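Local coordinates for EtuB protein (Clostridium kluyveri DSM 555, PDB 3IO0), which probably forms part of the shell of a bacterial microcompartment associated with ethanol utilisation, as a trimeric protein whose chain carries two tandem microcompartment domains, at residues A[49-54]-A[123-128]; A[109-114]-A[223-228]. All coordinates share one frame; numbering follows the deposited sequence.

Contact 1 of 2, residues A[49-54]-A[123-128]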
ATOM      1  N   ALA A  49       8.489   7.909  -9.160  1.00 45.76           N
ATOM      2  CA  ALA A  49       7.503   8.958  -9.412  1.00 45.70           C
ATOM      3  C   ALA A  49       8.145  10.319  -9.667  1.00 45.91           C
ATOM      4  O   ALA A  49       7.793  10.973 -10.655  1.00 45.88           O
ATOM      5  CB  ALA A  49       6.483   9.040  -8.281  1.00 45.85           C
ATOM      6  N   PRO A  50       9.079  10.765  -8.784  1.00 46.00           N
ATOM      7  CA  PRO A  50       9.744  12.049  -9.075  1.00 45.92           C
ATOM      8  C   PRO A  50      10.478  12.062 -10.424  1.00 45.98           C
ATOM      9  O   PRO A  50      10.405  13.056 -11.144  1.00 45.70           O
ATOM     10  CB  PRO A  50      10.711  12.230  -7.891  1.00 45.68           C
ATOM     11  CG  PRO A  50      10.128  11.399  -6.806  1.00 45.47           C
ATOM     12  CD  PRO A  50       9.550  10.203  -7.504  1.00 45.80           C
ATOM     13  N   ALA A  51      11.144  10.962 -10.772  1.00 46.23           N
ATOM     14  CA  ALA A  51      11.845  10.873 -12.054  1.00 46.45           C
ATOM     15  C   ALA A  51      10.907  11.129 -13.234  1.00 46.54           C
ATOM     16  O   ALA A  51      11.198  11.958 -14.106  1.00 46.36           O
ATOM     17  CB  ALA A  51      12.524   9.524 -12.196  1.00 46.69           C
ATOM     18  N   GLN A  52       9.776  10.422 -13.251  1.00 46.60           N
ATOM     19  CA  GLN A  52       8.810  10.562 -14.330  1.00 46.82           C
ATOM     20  C   GLN A  52       8.194  11.947 -14.290  1.00 46.96           C
ATOM     21  O   GLN A  52       7.969  12.558 -15.327  1.00 46.99           O
ATOM     22  CB  GLN A  52       7.721   9.490 -14.248  1.00 46.91           C
ATOM     23  CG  GLN A  52       8.156   8.095 -14.691  1.00 47.24           C
ATOM     24  CD  GLN A  52       8.766   7.263 -13.569  1.00 48.06           C
ATOM     25  OE1 GLN A  52       9.138   7.780 -12.521  1.00 48.80           O
ATOM     26  NE2 GLN A  52       8.868   5.963 -13.795  1.00 48.56           N
ATOM     27  N   MET A  53       7.932  12.445 -13.082  1.00 47.23           N
ATOM     28  CA  MET A  53       7.409  13.799 -12.904  1.00 47.29           C
ATOM     29  C   MET A  53       8.378  14.808 -13.518  1.00 47.17           C
ATOM     30  O   MET A  53       7.949  15.700 -14.247  1.00 47.18           O
ATOM     31  CB  MET A  53       7.137  14.110 -11.423  1.00 47.23           C
ATOM     32  CG  MET A  53       6.049  13.249 -10.787  1.00 47.40           C
ATOM     33  SD  MET A  53       5.347  13.903  -9.245  1.00 47.81           S
ATOM     34  CE  MET A  53       6.526  13.296  -8.063  1.00 49.18           C
ATOM     35  N   MET A  54       9.679  14.647 -13.253  1.00 47.11           N
ATOM     36  CA  MET A  54      10.695  15.517 -13.849  1.00 47.28           C
ATOM     37  C   MET A  54      10.551  15.523 -15.367  1.00 47.53           C
ATOM     38  O   MET A  54      10.439  16.591 -15.982  1.00 47.73           O
ATOM     39  CB  MET A  54      12.115  15.092 -13.468  1.00 47.05           C
ATOM     40  CG  MET A  54      12.593  15.474 -12.056  1.00 47.48           C
ATOM     41  SD  MET A  54      12.479  17.215 -11.577  1.00 46.18           S
ATOM     42  CE  MET A  54      13.073  17.980 -13.103  1.00 49.87           C
ATOM     43  N   GLU A 123      16.610   9.066  -3.552  1.00 51.51           N
ATOM     44  CA  GLU A 123      16.316   9.789  -4.779  1.00 52.23           C
ATOM     45  C   GLU A 123      16.319  11.275  -4.529  1.00 52.50           C
ATOM     46  O   GLU A 123      15.650  11.781  -3.619  1.00 52.80           O
ATOM     47  CB  GLU A 123      14.982   9.368  -5.396  1.00 52.03           C
ATOM     48  CG  GLU A 123      14.630  10.118  -6.689  1.00 52.69           C
ATOM     49  CD  GLU A 123      13.368   9.598  -7.370  1.00 53.47           C
ATOM     50  OE1 GLU A 123      12.560   8.916  -6.702  1.00 56.11           O
ATOM     51  OE2 GLU A 123      13.183   9.859  -8.582  1.00 55.52           O
ATOM     52  N   VAL A 124      17.083  11.973  -5.356  1.00 52.74           N
ATOM     53  CA  VAL A 124      17.179  13.409  -5.273  1.00 52.78           C
ATOM     54  C   VAL A 124      17.031  13.958  -6.689  1.00 52.90           C
ATOM     55  O   VAL A 124      17.809  13.607  -7.572  1.00 53.16           O
ATOM     56  CB  VAL A 124      18.520  13.832  -4.647  1.00 52.71           C
ATOM     57  CG1 VAL A 124      18.503  15.296  -4.328  1.00 53.28           C
ATOM     58  CG2 VAL A 124      18.780  13.059  -3.369  1.00 52.57           C
ATOM     59  N   GLN A 125      16.014  14.790  -6.898  1.00 52.81           N
ATOM     60  CA  GLN A 125      15.733  15.370  -8.204  1.00 52.95           C
ATOM     61  C   GLN A 125      15.831  16.880  -8.150  1.00 53.01           C
ATOM     62  O   GLN A 125      15.602  17.490  -7.102  1.00 53.01           O
ATOM     63  CB  GLN A 125      14.332  14.983  -8.688  1.00 53.08           C
ATOM     64  CG  GLN A 125      14.126  13.494  -8.989  1.00 53.99           C
ATOM     65  CD  GLN A 125      14.924  12.986 -10.186  1.00 54.81           C
ATOM     66  OE1 GLN A 125      15.596  13.755 -10.891  1.00 55.94           O
ATOM     67  NE2 GLN A 125      14.846  11.677 -10.423  1.00 53.73           N
ATOM     68  N   TYR A 126      16.153  17.480  -9.294  1.00 53.13           N
ATOM     69  CA  TYR A 126      16.293  18.930  -9.407  1.00 53.01           C
ATOM     70  C   TYR A 126      15.678  19.442 -10.702  1.00 52.83           C
ATOM     71  O   TYR A 126      15.735  18.761 -11.725  1.00 53.32           O
ATOM     72  CB  TYR A 126      17.772  19.330  -9.350  1.00 53.12           C
ATOM     73  CG  TYR A 126      18.026  20.784  -9.704  1.00 53.51           C
ATOM     74  CD1 TYR A 126      17.687  21.802  -8.817  1.00 53.33           C
ATOM     75  CD2 TYR A 126      18.597  21.140 -10.931  1.00 53.25           C
ATOM     76  CE1 TYR A 126      17.903  23.133  -9.140  1.00 53.19           C
ATOM     77  CE2 TYR A 126      18.816  22.471 -11.257  1.00 52.78           C
ATOM     78  CZ  TYR A 126      18.466  23.460 -10.354  1.00 53.01           C
ATOM     79  OH  TYR A 126      18.678  24.784 -10.647  1.00 53.45           O
ATOM     80  N   THR A 127      15.088  20.633 -10.644  1.00 52.33           N
ATOM     81  CA  THR A 127      14.665  21.372 -11.833  1.00 52.13           C
ATOM     82  C   THR A 127      14.958  22.850 -11.592  1.00 52.21           C
ATOM     83  O   THR A 127      14.936  23.306 -10.441  1.00 52.61           O
ATOM     84  CB  THR A 127      13.165  21.173 -12.140  1.00 52.10           C
ATOM     85  OG1 THR A 127      12.711  22.145 -13.091  1.00 51.65           O
ATOM     86  CG2 THR A 127      12.334  21.300 -10.883  1.00 52.34           C
ATOM     87  N   ALA A 128      15.243  23.590 -12.665  1.00 51.62           N
ATOM     88  CA  ALA A 128      15.527  25.019 -12.557  1.00 50.84           C
ATOM     89  C   ALA A 128      14.283  25.904 -12.767  1.00 50.59           C
ATOM     90  O   ALA A 128      14.247  27.040 -12.291  1.00 50.81           O
ATOM     91  CB  ALA A 128      16.638  25.404 -13.499  1.00 50.52           C
TER

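Contact 2 of 2, residues A[109-114]-A[223-228]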
ATOM      1  N   LYS A 109      16.892   9.330 -18.150  1.00 50.74           N
ATOM      2  CA  LYS A 109      17.834  10.352 -17.719  1.00 50.79           C
ATOM      3  C   LYS A 109      17.658  10.600 -16.232  1.00 50.87           C
ATOM      4  O   LYS A 109      18.634  10.571 -15.472  1.00 50.98           O
ATOM      5  CB  LYS A 109      17.625  11.641 -18.517  1.00 51.06           C
ATOM      6  CG  LYS A 109      18.173  12.920 -17.892  1.00 51.29           C
ATOM      7  CD  LYS A 109      18.392  13.967 -18.970  1.00 53.61           C
ATOM      8  CE  LYS A 109      18.109  15.391 -18.490  1.00 55.62           C
ATOM      9  NZ  LYS A 109      16.734  15.859 -18.887  1.00 56.59           N
ATOM     10  N   TYR A 110      16.407  10.810 -15.820  1.00 50.69           N
ATOM     11  CA  TYR A 110      16.101  11.161 -14.436  1.00 50.54           C
ATOM     12  C   TYR A 110      16.186  10.016 -13.440  1.00 50.44           C
ATOM     13  O   TYR A 110      16.588  10.218 -12.299  1.00 50.40           O
ATOM     14  CB  TYR A 110      14.750  11.844 -14.356  1.00 50.59           C
ATOM     15  CG  TYR A 110      14.802  13.219 -14.945  1.00 51.03           C
ATOM     16  CD1 TYR A 110      15.643  14.188 -14.407  1.00 51.39           C
ATOM     17  CD2 TYR A 110      14.026  13.557 -16.047  1.00 51.47           C
ATOM     18  CE1 TYR A 110      15.706  15.453 -14.944  1.00 51.41           C
ATOM     19  CE2 TYR A 110      14.079  14.825 -16.593  1.00 51.29           C
ATOM     20  CZ  TYR A 110      14.921  15.767 -16.034  1.00 51.08           C
ATOM     21  OH  TYR A 110      14.982  17.029 -16.558  1.00 51.42           O
ATOM     22  N   LEU A 111      15.810   8.819 -13.872  1.00 50.38           N
ATOM     23  CA  LEU A 111      15.991   7.624 -13.059  1.00 50.29           C
ATOM     24  C   LEU A 111      17.457   7.449 -12.630  1.00 50.23           C
ATOM     25  O   LEU A 111      17.753   6.739 -11.668  1.00 50.10           O
ATOM     26  CB  LEU A 111      15.498   6.397 -13.816  1.00 50.27           C
ATOM     27  CG  LEU A 111      13.986   6.261 -13.976  1.00 50.60           C
ATOM     28  CD1 LEU A 111      13.658   5.328 -15.127  1.00 50.48           C
ATOM     29  CD2 LEU A 111      13.336   5.773 -12.689  1.00 51.19           C
ATOM     30  N   GLY A 112      18.360   8.121 -13.338  1.00 50.10           N
ATOM     31  CA  GLY A 112      19.765   8.147 -12.964  1.00 50.21           C
ATOM     32  C   GLY A 112      19.983   8.690 -11.574  1.00 50.37           C
ATOM     33  O   GLY A 112      20.988   8.404 -10.940  1.00 50.35           O
ATOM     34  N   ASN A 113      19.023   9.478 -11.103  1.00 50.66           N
ATOM     35  CA  ASN A 113      19.040  10.037  -9.757  1.00 50.74           C
ATOM     36  C   ASN A 113      18.448   9.108  -8.689  1.00 51.19           C
ATOM     37  O   ASN A 113      18.306   9.499  -7.529  1.00 51.58           O
ATOM     38  CB  ASN A 113      18.299  11.372  -9.749  1.00 50.40           C
ATOM     39  CG  ASN A 113      19.050  12.453 -10.473  1.00 49.35           C
ATOM     40  OD1 ASN A 113      18.479  13.202 -11.254  1.00 48.42           O
ATOM     41  ND2 ASN A 113      20.339  12.547 -10.213  1.00 48.60           N
ATOM     42  N   VAL A 114      18.088   7.892  -9.080  1.00 51.52           N
ATOM     43  CA  VAL A 114      17.568   6.923  -8.131  1.00 51.97           C
ATOM     44  C   VAL A 114      18.686   5.953  -7.793  1.00 52.40           C
ATOM     45  O   VAL A 114      19.239   5.310  -8.674  1.00 52.44           O
ATOM     46  CB  VAL A 114      16.333   6.156  -8.689  1.00 51.89           C
ATOM     47  CG1 VAL A 114      15.876   5.077  -7.713  1.00 51.92           C
ATOM     48  CG2 VAL A 114      15.200   7.106  -8.979  1.00 51.30           C
ATOM     49  N   VAL A 223      23.220   2.117  -5.449  1.00 63.43           N
ATOM     50  CA  VAL A 223      23.729   2.399  -6.804  1.00 63.82           C
ATOM     51  C   VAL A 223      22.688   2.932  -7.788  1.00 63.86           C
ATOM     52  O   VAL A 223      21.658   2.308  -8.041  1.00 64.14           O
ATOM     53  CB  VAL A 223      24.440   1.155  -7.441  1.00 63.94           C
ATOM     54  CG1 VAL A 223      25.792   0.883  -6.758  1.00 64.74           C
ATOM     55  CG2 VAL A 223      23.544  -0.096  -7.403  1.00 63.57           C
ATOM     56  N   SER A 224      22.968   4.091  -8.356  1.00 63.88           N
ATOM     57  CA  SER A 224      22.183   4.583  -9.475  1.00 64.13           C
ATOM     58  C   SER A 224      22.669   3.867 -10.704  1.00 64.51           C
ATOM     59  O   SER A 224      23.633   3.122 -10.613  1.00 65.28           O
ATOM     60  CB  SER A 224      22.494   6.060  -9.671  1.00 64.14           C
ATOM     61  OG  SER A 224      22.533   6.406 -11.042  1.00 63.18           O
ATOM     62  N   MET A 225      21.963   3.920 -11.823  1.00 64.50           N
ATOM     63  CA  MET A 225      20.677   3.307 -12.011  1.00 64.55           C
ATOM     64  C   MET A 225      20.681   2.743 -13.439  1.00 64.47           C
ATOM     65  O   MET A 225      19.941   1.774 -13.661  1.00 64.63           O
ATOM     66  CB  MET A 225      19.423   4.121 -11.687  1.00 64.42           C
ATOM     67  CG  MET A 225      18.310   3.178 -11.099  1.00 64.61           C
ATOM     68  SD  MET A 225      16.568   3.337 -11.649  1.00 65.30           S
ATOM     69  CE  MET A 225      15.705   2.048 -10.761  1.00 64.64           C
ATOM     70  N   SER A 226      21.447   3.274 -14.432  1.00 64.13           N
ATOM     71  CA  SER A 226      21.887   4.694 -14.747  1.00 63.74           C
ATOM     72  C   SER A 226      23.069   5.497 -14.073  1.00 63.52           C
ATOM     73  O   SER A 226      24.029   4.920 -13.562  1.00 63.57           O
ATOM     74  CB  SER A 226      20.671   5.598 -14.996  1.00 63.89           C
ATOM     75  OG  SER A 226      21.066   6.722 -15.761  1.00 63.65           O
ATOM     76  N   LYS A 227      22.995   6.833 -14.147  1.00 63.15           N
ATOM     77  CA  LYS A 227      23.951   7.748 -13.490  1.00 63.23           C
ATOM     78  C   LYS A 227      23.303   9.154 -13.261  1.00 62.74           C
ATOM     79  O   LYS A 227      22.432   9.549 -14.038  1.00 62.53           O
ATOM     80  CB  LYS A 227      25.240   7.847 -14.313  1.00 63.61           C
ATOM     81  CG  LYS A 227      25.526   9.241 -14.876  1.00 64.89           C
ATOM     82  CD  LYS A 227      25.740   9.232 -16.379  1.00 66.80           C
ATOM     83  CE  LYS A 227      25.744  10.665 -16.907  1.00 67.45           C
ATOM     84  NZ  LYS A 227      25.889  10.685 -18.385  1.00 68.40           N
ATOM     85  N   PRO A 228      23.734   9.916 -12.213  1.00 62.32           N
ATOM     86  CA  PRO A 228      22.965  11.103 -11.769  1.00 61.85           C
ATOM     87  C   PRO A 228      23.062  12.287 -12.722  1.00 61.20           C
ATOM     88  O   PRO A 228      23.768  12.193 -13.710  1.00 61.39           O
ATOM     89  CB  PRO A 228      23.592  11.449 -10.404  1.00 61.81           C
ATOM     90  CG  PRO A 228      24.976  10.975 -10.502  1.00 62.20           C
ATOM     91  CD  PRO A 228      24.955   9.740 -11.398  1.00 62.47           C
TER

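Contact 1 of 2, residues A[49-54]-A[123-128]
Pro50 and Glu123 meet at the start of helix 50-61, where the carboxylate of Glu123 lies against the proline ring, with OE1 3.4 Å from Pro50 CD. Proline suits the first helical turn, where its lack of an N-H costs no helical bond. Glu123 reaches it with CG anti to the backbone N (chi1 180°) and the rest of its chain extended. The acid also suits this helix end: Glu123 OE2 is 3.2 Å from Ala51 N, and the partial positive charge there would probably favour a carboxylate. On its anti lone pair the same OE2 takes a straight bond from Gln125 NE2 (3.1 Å), Glu123 OE2 lying in the plane of the Gln125 amide. Gln125 NE2 also bonds to Tyr110 O, so the amide is fixed from two places, and small Ala51 lets it come close, with Ala51 CB 3.6 Å from Gln125 NE2. Further along, Met54 is the residue most buried by the other segment. Its flexible chain, bent at chi2 and chi3, runs alongside Gln125 but points the other way, with Met54 CG 3.8 Å from Gln125 CB, and carries the methyl CE to Thr127 CB and the carbonyl of Tyr126.

The packing is buried from Pro50 to Thr127. It gives way toward solvent at the strand's end, where Ala128 is exposed and Tyr126 directs CB away from helix 50-61, its ring packing on helix 197-217 instead. Strand and helix run nearly parallel, their segment axes 15° apart. This is the interface between tandem microcompartment domains of one chain: a helix of the first rests on the sheet of the second.

Contact 2 of 2, residues A[109-114]-A[223-228]
Lys109 comes near Lys227 only through the backbone, its O atom 4.2 Å from Lys227 O with no bond between them, while its long chain leads away to Glu58 and Gln106; a lysine fits this exposed position, where its charge finds partners beyond the contact. Next, Leu111 gives an apolar surface to Met225. The two side chains pass obliquely, Leu111 CB lying 3.9 Å from Met225 SD, and the pliable methionine, bent at chi2, settles against the Leu111 and Val114 carbonyl oxygens.

Of 109-114, Gly112 is the residue most covered. Having no side chain, where a CB would run into Lys227 O, it lets the backbone of 223-228 come up to its CA, which makes a CA-H...O contact of 3.2 Å to Lys227 O, with Ser226 CB also close by. Its carbonyl oxygen accepts the hydrogen bond of Ser224 OG, a short side chain able to reach a main-chain acceptor at 2.5 Å. The hydroxyl approaches at 132° to the C=O bond and tilted 19° from the carbonyl plane; at 3.0 Å resolution the shortness itself carries no weight.

Asn113 starts away from 223-228, but the end of its side chain returns to lie against the compact ring of Pro228. Val114 closes the type I turn that begins at Leu111. Val114 O receives a CA-H...O contact from Ser224 CA (3.1 Å), and Val114 CB packs 4.1 Å from Met225 SD.

The turn thus joins helix 93-111 to strand 114-117. Helix 50-61 packs against Tyr110 and Leu111, and the C-terminal segment runs over the turn, with Val223 bonded through its backbone to Leu116 and Met225 touching Leu116.

Overall arrangement
From the N terminus the chain first passes 49-54, then 109-114, 123-128 and finally 223-228, so the two contacts cross. Contact 1 closes a loop of 68 residues that holds most of the helices and strands of the first domain after its third strand, then enters the second sheet. Contact 2 spans 108 residues, nearly all of the second domain, and brings the C-terminal tail back to the linker between the domains. Their centres lie about 11 Å apart, and they touch directly: Glu123, Val124 and Gln125 pack against the 109-114 turn. Together they tie helices 50-61 and 93-111, the second sheet and the tail at one domain junction.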